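Local coordinates for protein endo-n-acetyl-beta-d-glucosaminidase (Hypocrea jecorina, PDB 4AC1) that cleaves N-linked glycans within their chitobiose core, and is probably the enzyme that deglycosylates the fungus's own cellulases, at residues G134-I139 with Q176-N181; Q109-I114 with I139-A144; S159-S164 with F170-L175. All coordinates share one frame; numbering follows the deposited sequence.

Interaction 1. Residues G134-I139 with Q176-N181; sequences GIDRLI and QQTQGN
D136 and Q179 meet almost at right angles where helix 132-146 runs beside helix 172-179. These are consecutive outer helices of the (beta/alpha)8 barrel, with strand 151-154 between them in the chain. The Q179 side chain is bent at chi2 (76°), which turns its amide across D136, beside CB. There Q179 CD sits 3.8 Å from D136 CB. The amide and carboxylate planes are 43° apart, so the two flat groups are not stacked. Below the amide, the aliphatic part of Q179 rests on I139, with Q179 CG 3.9 Å from I139 CG2. I139 also packs on L154 and L175. T178 also crosses D136 at about a right angle. Its hydroxyl is joined to the carboxylate through water 1, which donates to D136 OD2 at 2.6 Å and to T178 OG1 at 2.9 Å. T178 OG1 is also bonded to A174 O, one helical turn back. The other carboxylate oxygen, D136 OD1, is held by Q132 NE2. Cutting Q179 back to an alanine removes CG and the amide, which would probably open a gap over I139 CG2 and leave the D136 flank uncovered on this side. The contact is thus layered. An apolar footing lies on the barrel side. Further out lies a polar edge, where the one carboxylate is shared between its own helix and a water that reaches the next helix.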
ATOM      1  N   GLY A 134     -11.920   0.898  16.495  1.00  6.26           N
ATOM      2  CA  GLY A 134     -10.458   0.853  16.445  1.00  5.95           C
ATOM      3  C   GLY A 134      -9.855   1.474  15.188  1.00  5.94           C
ATOM      4  O   GLY A 134      -8.939   2.301  15.266  1.00  6.27           O
ATOM      5  N   ILE A 135     -10.368   1.096  14.017  1.00  5.68           N
ATOM      6  CA  ILE A 135      -9.828   1.662  12.775  1.00  6.09           C
ATOM      7  C   ILE A 135     -10.162   3.136  12.663  1.00  6.14           C
ATOM      8  O   ILE A 135      -9.320   3.935  12.253  1.00  6.08           O
ATOM      9  CB  ILE A 135     -10.239   0.866  11.481  1.00  6.88           C
ATOM     10  CG1 ILE A 135      -9.407   1.316  10.269  1.00  6.61           C
ATOM     11  CG2 ILE A 135     -11.737   0.978  11.198  1.00  6.51           C
ATOM     12  CD1 ILE A 135      -7.892   1.080  10.441  1.00  7.44           C
ATOM     13  N   ASP A 136     -11.384   3.502  13.052  1.00  6.11           N
ATOM     14  CA  ASP A 136     -11.781   4.907  12.998  1.00  6.72           C
ATOM     15  C   ASP A 136     -10.859   5.772  13.872  1.00  6.35           C
ATOM     16  O   ASP A 136     -10.412   6.846  13.453  1.00  6.73           O
ATOM     17  CB  ASP A 136     -13.243   5.094  13.430  1.00  6.22           C
ATOM     18  CG  ASP A 136     -14.265   4.495  12.451  1.00  8.42           C
ATOM     19  OD1 ASP A 136     -13.922   3.849  11.432  1.00  9.44           O
ATOM     20  OD2 ASP A 136     -15.475   4.669  12.728  1.00  7.96           O
ATOM     21  N   ARG A 137     -10.590   5.304  15.093  1.00  6.86           N
ATOM     22  CA  ARG A 137      -9.702   6.000  16.010  1.00  7.18           C
ATOM     23  C   ARG A 137      -8.303   6.114  15.430  1.00  6.16           C
ATOM     24  O   ARG A 137      -7.697   7.175  15.482  1.00  6.37           O
ATOM     25  CB  ARG A 137      -9.652   5.281  17.360  1.00  7.44           C
ATOM     26  CG  ARG A 137      -8.597   5.837  18.316  1.00  9.17           C
ATOM     27  CD  ARG A 137      -8.604   5.163  19.672  1.00 10.74           C
ATOM     28  NE  ARG A 137      -8.301   3.737  19.605  1.00 12.00           N
ATOM     29  CZ  ARG A 137      -8.320   2.917  20.653  1.00 12.75           C
ATOM     30  NH1 ARG A 137      -8.648   3.387  21.850  1.00 14.74           N
ATOM     31  NH2 ARG A 137      -8.029   1.631  20.504  1.00 13.40           N
ATOM     32  N   LEU A 138      -7.779   5.021  14.887  1.00  5.39           N
ATOM     33  CA  LEU A 138      -6.413   5.038  14.390  1.00  5.47           C
ATOM     34  C   LEU A 138      -6.217   6.075  13.292  1.00  5.73           C
ATOM     35  O   LEU A 138      -5.251   6.831  13.304  1.00  6.17           O
ATOM     36  CB  LEU A 138      -6.029   3.647  13.895  1.00  5.60           C
ATOM     37  CG  LEU A 138      -4.618   3.440  13.346  1.00  6.05           C
ATOM     38  CD1 LEU A 138      -3.530   3.883  14.343  1.00  7.07           C
ATOM     39  CD2 LEU A 138      -4.450   1.980  12.947  1.00  7.15           C
ATOM     40  N   ILE A 139      -7.137   6.088  12.331  1.00  6.31           N
ATOM     41  CA  ILE A 139      -7.074   7.028  11.218  1.00  7.12           C
ATOM     42  C   ILE A 139      -7.258   8.460  11.707  1.00  7.22           C
ATOM     43  O   ILE A 139      -6.498   9.342  11.326  1.00  7.62           O
ATOM     44  CB  ILE A 139      -8.129   6.675  10.156  1.00  7.14           C
ATOM     45  CG1 ILE A 139      -7.766   5.328   9.533  1.00  8.52           C
ATOM     46  CG2 ILE A 139      -8.270   7.793   9.091  1.00  8.38           C
ATOM     47  CD1 ILE A 139      -8.775   4.781   8.612  1.00 10.95           C
ATOM     48  N   GLN A 176     -15.481   4.848   5.060  1.00  6.28           N
ATOM     49  CA  GLN A 176     -15.484   5.908   4.057  1.00  6.45           C
ATOM     50  C   GLN A 176     -16.425   7.037   4.492  1.00  6.80           C
ATOM     51  O   GLN A 176     -16.090   8.221   4.356  1.00  6.37           O
ATOM     52  CB  GLN A 176     -15.844   5.364   2.659  1.00  6.94           C
ATOM     53  CG  GLN A 176     -16.168   6.430   1.599  1.00  7.74           C
ATOM     54  CD  GLN A 176     -15.013   7.370   1.291  1.00  8.70           C
ATOM     55  OE1 GLN A 176     -13.854   6.950   1.193  1.00 11.02           O
ATOM     56  NE2 GLN A 176     -15.324   8.641   1.097  1.00  9.12           N
ATOM     57  N   GLN A 177     -17.585   6.681   5.039  1.00  6.21           N
ATOM     58  CA  GLN A 177     -18.518   7.719   5.485  1.00  7.00           C
ATOM     59  C   GLN A 177     -17.955   8.612   6.600  1.00  7.04           C
ATOM     60  O   GLN A 177     -18.072   9.836   6.540  1.00  6.59           O
ATOM     61  CB  GLN A 177     -19.846   7.115   5.917  1.00  7.65           C
ATOM     62  CG  GLN A 177     -20.607   6.469   4.760  1.00  9.58           C
ATOM     63  CD  GLN A 177     -22.025   6.085   5.109  1.00 12.87           C
ATOM     64  OE1 GLN A 177     -22.620   6.646   6.027  1.00 15.15           O
ATOM     65  NE2 GLN A 177     -22.584   5.131   4.365  1.00 13.58           N
ATOM     66  N   THR A 178     -17.334   8.008   7.612  1.00  6.43           N
ATOM     67  CA  THR A 178     -16.910   8.749   8.817  1.00  6.95           C
ATOM     68  C   THR A 178     -15.495   9.338   8.703  1.00  7.17           C
ATOM     69  O   THR A 178     -15.237  10.434   9.216  1.00  7.47           O
ATOM     70  CB  THR A 178     -17.019   7.876  10.086  1.00  6.90           C
ATOM     71  OG1 THR A 178     -16.251   6.689   9.896  1.00  6.61           O
ATOM     72  CG2 THR A 178     -18.457   7.480  10.368  1.00  7.96           C
ATOM     73  N   GLN A 179     -14.598   8.630   8.010  1.00  6.68           N
ATOM     74  CA  GLN A 179     -13.183   9.017   7.900  1.00  7.14           C
ATOM     75  C   GLN A 179     -12.705   9.184   6.464  1.00  7.09           C
ATOM     76  O   GLN A 179     -11.511   9.396   6.245  1.00  7.19           O
ATOM     77  CB  GLN A 179     -12.263   8.021   8.632  1.00  7.57           C
ATOM     78  CG  GLN A 179     -12.038   8.368  10.089  1.00  9.56           C
ATOM     79  CD  GLN A 179     -13.239   8.033  10.950  1.00 10.95           C
ATOM     80  OE1 GLN A 179     -13.839   6.970  10.792  1.00 12.68           O
ATOM     81  NE2 GLN A 179     -13.580   8.915  11.875  1.00 11.54           N
ATOM     82  N   GLY A 180     -13.614   9.129   5.489  1.00  7.28           N
ATOM     83  CA  GLY A 180     -13.218   9.193   4.076  1.00  7.52           C
ATOM     84  C   GLY A 180     -12.416  10.417   3.692  1.00  8.03           C
ATOM     85  O   GLY A 180     -11.516  10.342   2.861  1.00  7.49           O
ATOM     86  N   ASN A 181     -12.748  11.556   4.288  1.00  8.47           N
ATOM     87  CA  ASN A 181     -11.998  12.789   4.038  1.00  9.16           C
ATOM     88  C   ASN A 181     -10.579  12.751   4.611  1.00  9.36           C
ATOM     89  O   ASN A 181      -9.759  13.597   4.270  1.00 10.23           O
ATOM     90  CB  ASN A 181     -12.755  13.999   4.597  1.00  9.77           C
ATOM     91  CG  ASN A 181     -12.898  13.949   6.106  1.00 11.04           C
ATOM     92  OD1 ASN A 181     -13.203  12.897   6.678  1.00 12.13           O
ATOM     93  ND2 ASN A 181     -12.691  15.090   6.760  1.00 16.12           N
TER
HETATM   94  O   HOH W   1     -17.146   4.092  10.777  1.00  7.45           O

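Interaction 2. Residues Q109-I114 with I139-A144; sequences QLRDAI and IARLRA
Two neighbouring outer helices of the (beta/alpha)8 barrel, 100-116 and 132-146, lean together here, with strand 121-125 linking them in the chain. I114 and L142 make the apolar part of the contact. Only their methyl ends meet, I114 CD1 lying 3.9 Å from L142 CD2, and the side chains cross at a slant. Y107 and I152 pack on L142, and F146 and F150 on I114, so this small touch belongs to a wider apolar layer. Further out, R111 and R141 bring their guanidinium groups close together. R111 NH1 is 4.2 Å from R141 NH2, and the two planes are turned 34° apart. R141 NH2 comes in at the edge of the R111 group. R141 reaches this place with CG anti to its N (chi1 178°) and a bend at chi2. Water 2 sits between the groups and accepts from both, 2.8 Å from R111 NH1 and 2.9 Å from R141 NH2. It lies in the plane of the R141 guanidinium. Each arginine has an acid of its own. R111 NH2 makes a salt bridge to D112 OD1 at 3.3 Å, and R141 is paired through NH1 with E104 and through NE with D145. The two like charges are therefore probably offset in part, R141 by two acids and R111 by a long bridge to D112. A shared water oxygen, acting as acceptor for both, would ease what repulsion remains.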
ATOM      1  N   GLN A 109       4.396   4.126  19.525  1.00  6.92           N
ATOM      2  CA  GLN A 109       5.462   3.465  18.767  1.00  7.86           C
ATOM      3  C   GLN A 109       5.321   3.675  17.252  1.00  8.13           C
ATOM      4  O   GLN A 109       6.309   3.933  16.556  1.00  7.92           O
ATOM      5  CB  GLN A 109       5.500   1.973  19.067  1.00  8.29           C
ATOM      6  CG  GLN A 109       5.949   1.586  20.482  1.00  8.94           C
ATOM      7  CD  GLN A 109       6.031   0.080  20.634  1.00  9.07           C
ATOM      8  OE1 GLN A 109       5.416  -0.658  19.870  1.00 10.95           O
ATOM      9  NE2 GLN A 109       6.788  -0.385  21.616  1.00 10.29           N
ATOM     10  N   LEU A 110       4.098   3.560  16.745  1.00  7.69           N
ATOM     11  CA  LEU A 110       3.849   3.788  15.318  1.00  7.35           C
ATOM     12  C   LEU A 110       4.149   5.238  14.935  1.00  6.98           C
ATOM     13  O   LEU A 110       4.841   5.494  13.952  1.00  6.63           O
ATOM     14  CB  LEU A 110       2.409   3.398  14.946  1.00  7.17           C
ATOM     15  CG  LEU A 110       1.991   3.585  13.481  1.00  7.56           C
ATOM     16  CD1 LEU A 110       2.824   2.696  12.542  1.00  9.74           C
ATOM     17  CD2 LEU A 110       0.497   3.323  13.304  1.00  6.91           C
ATOM     18  N   ARG A 111       3.640   6.174  15.732  1.00  6.84           N
ATOM     19  CA  ARG A 111       3.878   7.598  15.528  1.00  7.57           C
ATOM     20  C   ARG A 111       5.380   7.886  15.534  1.00  8.06           C
ATOM     21  O   ARG A 111       5.893   8.582  14.647  1.00  8.08           O
ATOM     22  CB  ARG A 111       3.156   8.398  16.622  1.00  7.55           C
ATOM     23  CG  ARG A 111       3.413   9.898  16.606  1.00  9.48           C
ATOM     24  CD  ARG A 111       3.151  10.551  17.967  1.00 12.05           C
ATOM     25  NE  ARG A 111       4.050  10.028  18.993  1.00 14.14           N
ATOM     26  CZ  ARG A 111       3.663   9.612  20.198  1.00 13.08           C
ATOM     27  NH1 ARG A 111       2.381   9.687  20.559  1.00 13.05           N
ATOM     28  NH2 ARG A 111       4.564   9.136  21.050  1.00 13.88           N
ATOM     29  N   ASP A 112       6.081   7.342  16.531  1.00  8.37           N
ATOM     30  CA  ASP A 112       7.528   7.533  16.655  1.00  9.22           C
ATOM     31  C   ASP A 112       8.297   6.998  15.454  1.00  8.96           C
ATOM     32  O   ASP A 112       9.278   7.595  15.043  1.00  8.30           O
ATOM     33  CB  ASP A 112       8.075   6.888  17.936  1.00 10.03           C
ATOM     34  CG  ASP A 112       7.687   7.638  19.201  1.00 13.30           C
ATOM     35  OD1 ASP A 112       7.156   8.760  19.107  1.00 13.97           O
ATOM     36  OD2 ASP A 112       7.935   7.084  20.293  1.00 16.37           O
ATOM     37  N   ALA A 113       7.865   5.867  14.913  1.00  8.44           N
ATOM     38  CA  ALA A 113       8.537   5.286  13.752  1.00  8.30           C
ATOM     39  C   ALA A 113       8.331   6.177  12.528  1.00  7.67           C
ATOM     40  O   ALA A 113       9.270   6.425  11.759  1.00  8.00           O
ATOM     41  CB  ALA A 113       8.033   3.885  13.498  1.00  8.49           C
ATOM     42  N   ILE A 114       7.112   6.683  12.350  1.00  7.11           N
ATOM     43  CA  ILE A 114       6.844   7.600  11.262  1.00  7.35           C
ATOM     44  C   ILE A 114       7.772   8.831  11.320  1.00  7.96           C
ATOM     45  O   ILE A 114       8.324   9.261  10.293  1.00  7.68           O
ATOM     46  CB  ILE A 114       5.362   8.020  11.258  1.00  6.62           C
ATOM     47  CG1 ILE A 114       4.479   6.824  10.879  1.00  7.37           C
ATOM     48  CG2 ILE A 114       5.148   9.194  10.318  1.00  6.98           C
ATOM     49  CD1 ILE A 114       3.031   6.980  11.287  1.00  7.46           C
ATOM     50  N   ILE A 139      -7.137   6.088  12.331  1.00  6.31           N
ATOM     51  CA  ILE A 139      -7.074   7.028  11.218  1.00  7.12           C
ATOM     52  C   ILE A 139      -7.258   8.460  11.707  1.00  7.22           C
ATOM     53  O   ILE A 139      -6.498   9.342  11.326  1.00  7.62           O
ATOM     54  CB  ILE A 139      -8.129   6.675  10.156  1.00  7.14           C
ATOM     55  CG1 ILE A 139      -7.766   5.328   9.533  1.00  8.52           C
ATOM     56  CG2 ILE A 139      -8.270   7.793   9.091  1.00  8.38           C
ATOM     57  CD1 ILE A 139      -8.775   4.781   8.612  1.00 10.95           C
ATOM     58  N   ALA A 140      -8.271   8.695  12.545  1.00  6.92           N
ATOM     59  CA  ALA A 140      -8.505  10.038  13.061  1.00  7.11           C
ATOM     60  C   ALA A 140      -7.326  10.583  13.870  1.00  6.67           C
ATOM     61  O   ALA A 140      -6.982  11.761  13.769  1.00  7.18           O
ATOM     62  CB  ALA A 140      -9.801  10.090  13.886  1.00  7.27           C
ATOM     63  N   ARG A 141      -6.715   9.715  14.668  1.00  6.81           N
ATOM     64  CA  ARG A 141      -5.575  10.084  15.491  1.00  7.17           C
ATOM     65  C   ARG A 141      -4.340  10.381  14.636  1.00  7.23           C
ATOM     66  O   ARG A 141      -3.646  11.377  14.881  1.00  6.71           O
ATOM     67  CB  ARG A 141      -5.267   9.006  16.538  1.00  7.53           C
ATOM     68  CG  ARG A 141      -4.053   9.292  17.406  1.00  8.10           C
ATOM     69  CD  ARG A 141      -4.174  10.555  18.242  1.00  9.74           C
ATOM     70  NE  ARG A 141      -2.996  10.675  19.096  1.00  9.21           N
ATOM     71  CZ  ARG A 141      -2.845  10.025  20.246  1.00  9.46           C
ATOM     72  NH1 ARG A 141      -3.817   9.238  20.696  1.00  9.44           N
ATOM     73  NH2 ARG A 141      -1.727  10.164  20.949  1.00 10.95           N
ATOM     74  N   LEU A 142      -4.083   9.535  13.633  1.00  6.80           N
ATOM     75  CA  LEU A 142      -2.987   9.803  12.685  1.00  7.41           C
ATOM     76  C   LEU A 142      -3.184  11.142  11.993  1.00  7.39           C
ATOM     77  O   LEU A 142      -2.248  11.938  11.883  1.00  6.59           O
ATOM     78  CB  LEU A 142      -2.885   8.683  11.650  1.00  7.48           C
ATOM     79  CG  LEU A 142      -2.181   7.399  12.101  1.00  5.67           C
ATOM     80  CD1 LEU A 142      -2.438   6.295  11.090  1.00  7.83           C
ATOM     81  CD2 LEU A 142      -0.677   7.623  12.284  1.00  7.12           C
ATOM     82  N   ARG A 143      -4.411  11.394  11.532  1.00  7.71           N
ATOM     83  CA  ARG A 143      -4.755  12.644  10.858  0.50  8.24           C
ATOM     84  C   ARG A 143      -4.553  13.838  11.803  1.00  7.82           C
ATOM     85  O   ARG A 143      -4.043  14.891  11.405  1.00  8.36           O
ATOM     86  CB  ARG A 143      -6.200  12.559  10.342  0.50  8.20           C
ATOM     87  CG  ARG A 143      -6.631  13.632   9.355  0.50  8.92           C
ATOM     88  CD  ARG A 143      -5.612  13.840   8.244  0.50  7.38           C
ATOM     89  NE  ARG A 143      -5.642  12.812   7.197  0.50  5.87           N
ATOM     90  CZ  ARG A 143      -4.663  12.668   6.312  0.50  5.49           C
ATOM     91  NH1 ARG A 143      -3.608  13.466   6.382  0.50  5.80           N
ATOM     92  NH2 ARG A 143      -4.725  11.735   5.375  0.50  4.98           N
ATOM     93  N   ALA A 144      -4.969  13.670  13.051  1.00  8.25           N
ATOM     94  CA  ALA A 144      -4.814  14.712  14.062  1.00  7.87           C
ATOM     95  C   ALA A 144      -3.344  15.036  14.328  1.00  8.55           C
ATOM     96  O   ALA A 144      -2.966  16.206  14.363  1.00  8.81           O
ATOM     97  CB  ALA A 144      -5.534  14.324  15.371  1.00  8.78           C
TER
HETATM   98  O   HOH W   2       0.518  11.633  19.768  1.00 13.40           O

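Interaction 3. Residues S159-S164 with F170-L175; sequences SALEDS and FSYTAL. With ZN (zinc ion), chain I.
D163 OD1 accepts a hydrogen bond from water 5 at 2.6 Å and a weak one from water 4, which lies on the T173 side. The motif is a surface zinc site on the loop between strand 151-154 and helix 172-179 of the (beta/alpha)8 barrel. The other carboxylate oxygen, D163 OD2, binds the zinc ion at 2.1 Å. Waters 5, 6, 7 and 8 and N209 OD1 complete six ligands. Water 5 is both a zinc ligand and the donor to OD1, so it helps fix the turn of the carboxylate. Water 4 also lies within bonding distance of T173 OG1, but T173 has two conformers, so this link may be only partly kept.

Deeper in, water 3 joins the backbones. It donates to A160 O at 2.7 Å and accepts from Y172 N at 2.9 Å, at the start of the helix. S171 is the N-cap of this helix, and its OG accepts from A174 N in a nearly straight bond (172°). Apolar contacts close the loop onto the helix. L161 CD2 presses on Y172 CB at 3.5 Å, and A160 CB lies 3.8 Å from Y172 CD1. Y172 has its ring carbon CG anti to the carbonyl carbon (chi1 -79°), which lays the ring beside A160. The phenol hydroxyl is bonded to S168 OG. One face of the Y172 ring is covered by its near neighbour F170, whose CE1 stands 3.4 Å above the ring plane, over its centre.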
ATOM      1  N   SER A 159     -13.343  -7.102  -3.001  1.00  4.59           N
ATOM      2  CA  SER A 159     -14.699  -7.465  -2.584  1.00  4.75           C
ATOM      3  C   SER A 159     -15.129  -6.745  -1.298  1.00  4.84           C
ATOM      4  O   SER A 159     -16.317  -6.619  -1.030  1.00  5.05           O
ATOM      5  CB  SER A 159     -14.848  -8.981  -2.443  1.00  5.33           C
ATOM      6  OG  SER A 159     -13.812  -9.504  -1.641  1.00  5.56           O
ATOM      7  N   ALA A 160     -14.176  -6.281  -0.494  1.00  5.02           N
ATOM      8  CA  ALA A 160     -14.521  -5.526   0.721  1.00  5.31           C
ATOM      9  C   ALA A 160     -15.114  -4.155   0.416  1.00  5.22           C
ATOM     10  O   ALA A 160     -15.750  -3.544   1.279  1.00  5.67           O
ATOM     11  CB  ALA A 160     -13.318  -5.393   1.634  1.00  5.57           C
ATOM     12  N   LEU A 161     -14.920  -3.693  -0.813  1.00  5.15           N
ATOM     13  CA  LEU A 161     -15.501  -2.429  -1.275  1.00  5.63           C
ATOM     14  C   LEU A 161     -16.794  -2.655  -2.068  1.00  6.36           C
ATOM     15  O   LEU A 161     -17.373  -1.715  -2.626  1.00  6.76           O
ATOM     16  CB  LEU A 161     -14.491  -1.638  -2.108  1.00  5.18           C
ATOM     17  CG  LEU A 161     -13.149  -1.310  -1.445  1.00  4.87           C
ATOM     18  CD1 LEU A 161     -12.353  -0.374  -2.325  1.00  6.30           C
ATOM     19  CD2 LEU A 161     -13.317  -0.751  -0.041  1.00  4.90           C
ATOM     20  N   GLU A 162     -17.225  -3.920  -2.099  1.00  7.66           N
ATOM     21  CA  GLU A 162     -18.439  -4.368  -2.794  1.00  9.44           C
ATOM     22  C   GLU A 162     -19.384  -5.113  -1.847  1.00 10.12           C
ATOM     23  O   GLU A 162     -20.101  -6.023  -2.279  1.00 10.52           O
ATOM     24  CB  GLU A 162     -18.061  -5.294  -3.950  1.00 10.34           C
ATOM     25  CG  GLU A 162     -17.153  -4.649  -4.983  1.00 11.18           C
ATOM     26  CD  GLU A 162     -16.508  -5.663  -5.912  1.00 12.76           C
ATOM     27  OE1 GLU A 162     -15.515  -6.313  -5.525  1.00 14.81           O
ATOM     28  OE2 GLU A 162     -17.003  -5.834  -7.044  1.00 12.96           O
ATOM     29  N   ASP A 163     -19.387  -4.744  -0.569  1.00 10.20           N
ATOM     30  CA  ASP A 163     -20.293  -5.344   0.424  1.00 11.17           C
ATOM     31  C   ASP A 163     -20.101  -6.859   0.591  1.00 11.17           C
ATOM     32  O   ASP A 163     -21.054  -7.586   0.914  1.00 11.58           O
ATOM     33  CB  ASP A 163     -21.766  -5.016   0.095  1.00 11.47           C
ATOM     34  CG  ASP A 163     -22.001  -3.533  -0.162  1.00 12.15           C
ATOM     35  OD1 ASP A 163     -21.458  -2.699   0.594  1.00 12.29           O
ATOM     36  OD2 ASP A 163     -22.742  -3.199  -1.122  1.00 14.28           O
ATOM     37  N   SER A 164     -18.875  -7.333   0.386  1.00 10.18           N
ATOM     38  CA  SER A 164     -18.605  -8.767   0.361  1.00  9.61           C
ATOM     39  C   SER A 164     -17.299  -9.131   1.102  1.00  8.31           C
ATOM     40  O   SER A 164     -16.891  -8.436   2.035  1.00  8.82           O
ATOM     41  CB  SER A 164     -18.618  -9.258  -1.088  1.00  9.55           C
ATOM     42  OG  SER A 164     -18.618 -10.669  -1.163  1.00  9.44           O
ATOM     43  N   PHE A 170     -13.924  -4.743  10.085  1.00  7.19           N
ATOM     44  CA  PHE A 170     -14.715  -3.516   9.978  1.00  6.41           C
ATOM     45  C   PHE A 170     -15.274  -3.271   8.572  1.00  6.30           C
ATOM     46  O   PHE A 170     -14.825  -3.878   7.587  1.00  6.97           O
ATOM     47  CB  PHE A 170     -13.906  -2.299  10.436  1.00  6.77           C
ATOM     48  CG  PHE A 170     -12.684  -2.032   9.604  1.00  6.72           C
ATOM     49  CD1 PHE A 170     -12.799  -1.380   8.382  1.00  6.53           C
ATOM     50  CD2 PHE A 170     -11.419  -2.432  10.042  1.00  7.43           C
ATOM     51  CE1 PHE A 170     -11.687  -1.116   7.604  1.00  6.07           C
ATOM     52  CE2 PHE A 170     -10.286  -2.159   9.263  1.00  7.29           C
ATOM     53  CZ  PHE A 170     -10.429  -1.512   8.040  1.00  7.62           C
ATOM     54  N   SER A 171     -16.252  -2.369   8.491  1.00  5.60           N
ATOM     55  CA  SER A 171     -16.871  -2.008   7.225  1.00  5.75           C
ATOM     56  C   SER A 171     -16.122  -0.860   6.534  1.00  5.63           C
ATOM     57  O   SER A 171     -15.927   0.209   7.122  1.00  5.56           O
ATOM     58  CB  SER A 171     -18.334  -1.620   7.453  1.00  6.30           C
ATOM     59  OG  SER A 171     -18.834  -0.946   6.311  1.00  7.10           O
ATOM     60  N   TYR A 172     -15.736  -1.067   5.276  1.00  5.07           N
ATOM     61  CA  TYR A 172     -15.090  -0.011   4.504  1.00  5.60           C
ATOM     62  C   TYR A 172     -16.076   1.060   4.059  1.00  6.07           C
ATOM     63  O   TYR A 172     -15.683   2.199   3.854  1.00  5.62           O
ATOM     64  CB  TYR A 172     -14.329  -0.593   3.311  1.00  5.46           C
ATOM     65  CG  TYR A 172     -12.999  -1.172   3.728  1.00  5.85           C
ATOM     66  CD1 TYR A 172     -12.899  -2.505   4.131  1.00  4.73           C
ATOM     67  CD2 TYR A 172     -11.843  -0.384   3.752  1.00  5.74           C
ATOM     68  CE1 TYR A 172     -11.700  -3.043   4.545  1.00  5.13           C
ATOM     69  CE2 TYR A 172     -10.628  -0.908   4.174  1.00  5.70           C
ATOM     70  CZ  TYR A 172     -10.567  -2.243   4.558  1.00  5.08           C
ATOM     71  OH  TYR A 172      -9.365  -2.768   4.967  1.00  5.63           O
ATOM     72  N   THR A 173     -17.352   0.710   3.894  1.00  6.54           N
ATOM     73  CA  THR A 173     -18.326   1.746   3.545  0.50  6.41           C
ATOM     74  C   THR A 173     -18.598   2.633   4.757  1.00  7.13           C
ATOM     75  O   THR A 173     -18.674   3.848   4.608  1.00  7.43           O
ATOM     76  CB  THR A 173     -19.638   1.208   2.980  0.50  6.76           C
ATOM     77  OG1 THR A 173     -20.122   0.186   3.845  0.50  4.90           O
ATOM     78  CG2 THR A 173     -19.449   0.656   1.560  0.50  7.07           C
ATOM     79  N   ALA A 174     -18.683   2.060   5.957  1.00  6.61           N
ATOM     80  CA  ALA A 174     -18.819   2.875   7.171  1.00  6.83           C
ATOM     81  C   ALA A 174     -17.581   3.758   7.354  1.00  6.35           C
ATOM     82  O   ALA A 174     -17.703   4.949   7.647  1.00  6.82           O
ATOM     83  CB  ALA A 174     -19.027   1.998   8.383  1.00  7.16           C
ATOM     84  N   LEU A 175     -16.391   3.173   7.199  1.00  6.08           N
ATOM     85  CA  LEU A 175     -15.138   3.935   7.291  1.00  6.33           C
ATOM     86  C   LEU A 175     -15.094   5.104   6.309  1.00  5.86           C
ATOM     87  O   LEU A 175     -14.705   6.227   6.675  1.00  6.38           O
ATOM     88  CB  LEU A 175     -13.933   3.020   7.068  1.00  6.12           C
ATOM     89  CG  LEU A 175     -12.547   3.655   7.196  1.00  6.46           C
ATOM     90  CD1 LEU A 175     -12.317   4.172   8.596  1.00  7.50           C
ATOM     91  CD2 LEU A 175     -11.474   2.650   6.816  1.00  7.69           C
TER
HETATM   92 ZN    ZN I1293     -23.559  -1.230  -1.220  0.50  9.64          ZN
HETATM   93  O   HOH W   3     -16.446  -3.508   3.932  1.00  9.71           O
HETATM   94  O   HOH W   4     -19.346  -2.334   3.311  1.00 19.92           O
HETATM   95  O   HOH W   5     -22.901  -0.492   0.493  1.00 22.33           O
HETATM   96  O   HOH W   6     -25.250  -1.968  -0.323  1.00 20.13           O
HETATM   97  O   HOH W   7     -24.428  -1.869  -3.119  1.00 22.37           O
HETATM   98  O   HOH W   8     -24.548   0.406  -1.475  1.00 27.48           O

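How the interactions relate
From the N terminus, helix 100-116 comes first. Interaction 2 closes the loop from it, through strand 121-125, to the later half of helix 132-146. Interaction 1 starts on the earlier half of that helix and closes through strand 151-154 onto helix 172-179. The two contacts cross along the chain and share I139. Interaction 3 is nested inside interaction 1. It folds the loop after strand 151-154 back onto the start of helix 172-179, and it follows interaction 2 in series. I135 packs on F170, and I139 on L175, so interactions 1 and 3 adjoin. Together they tie three successive outer helices of the barrel side by side.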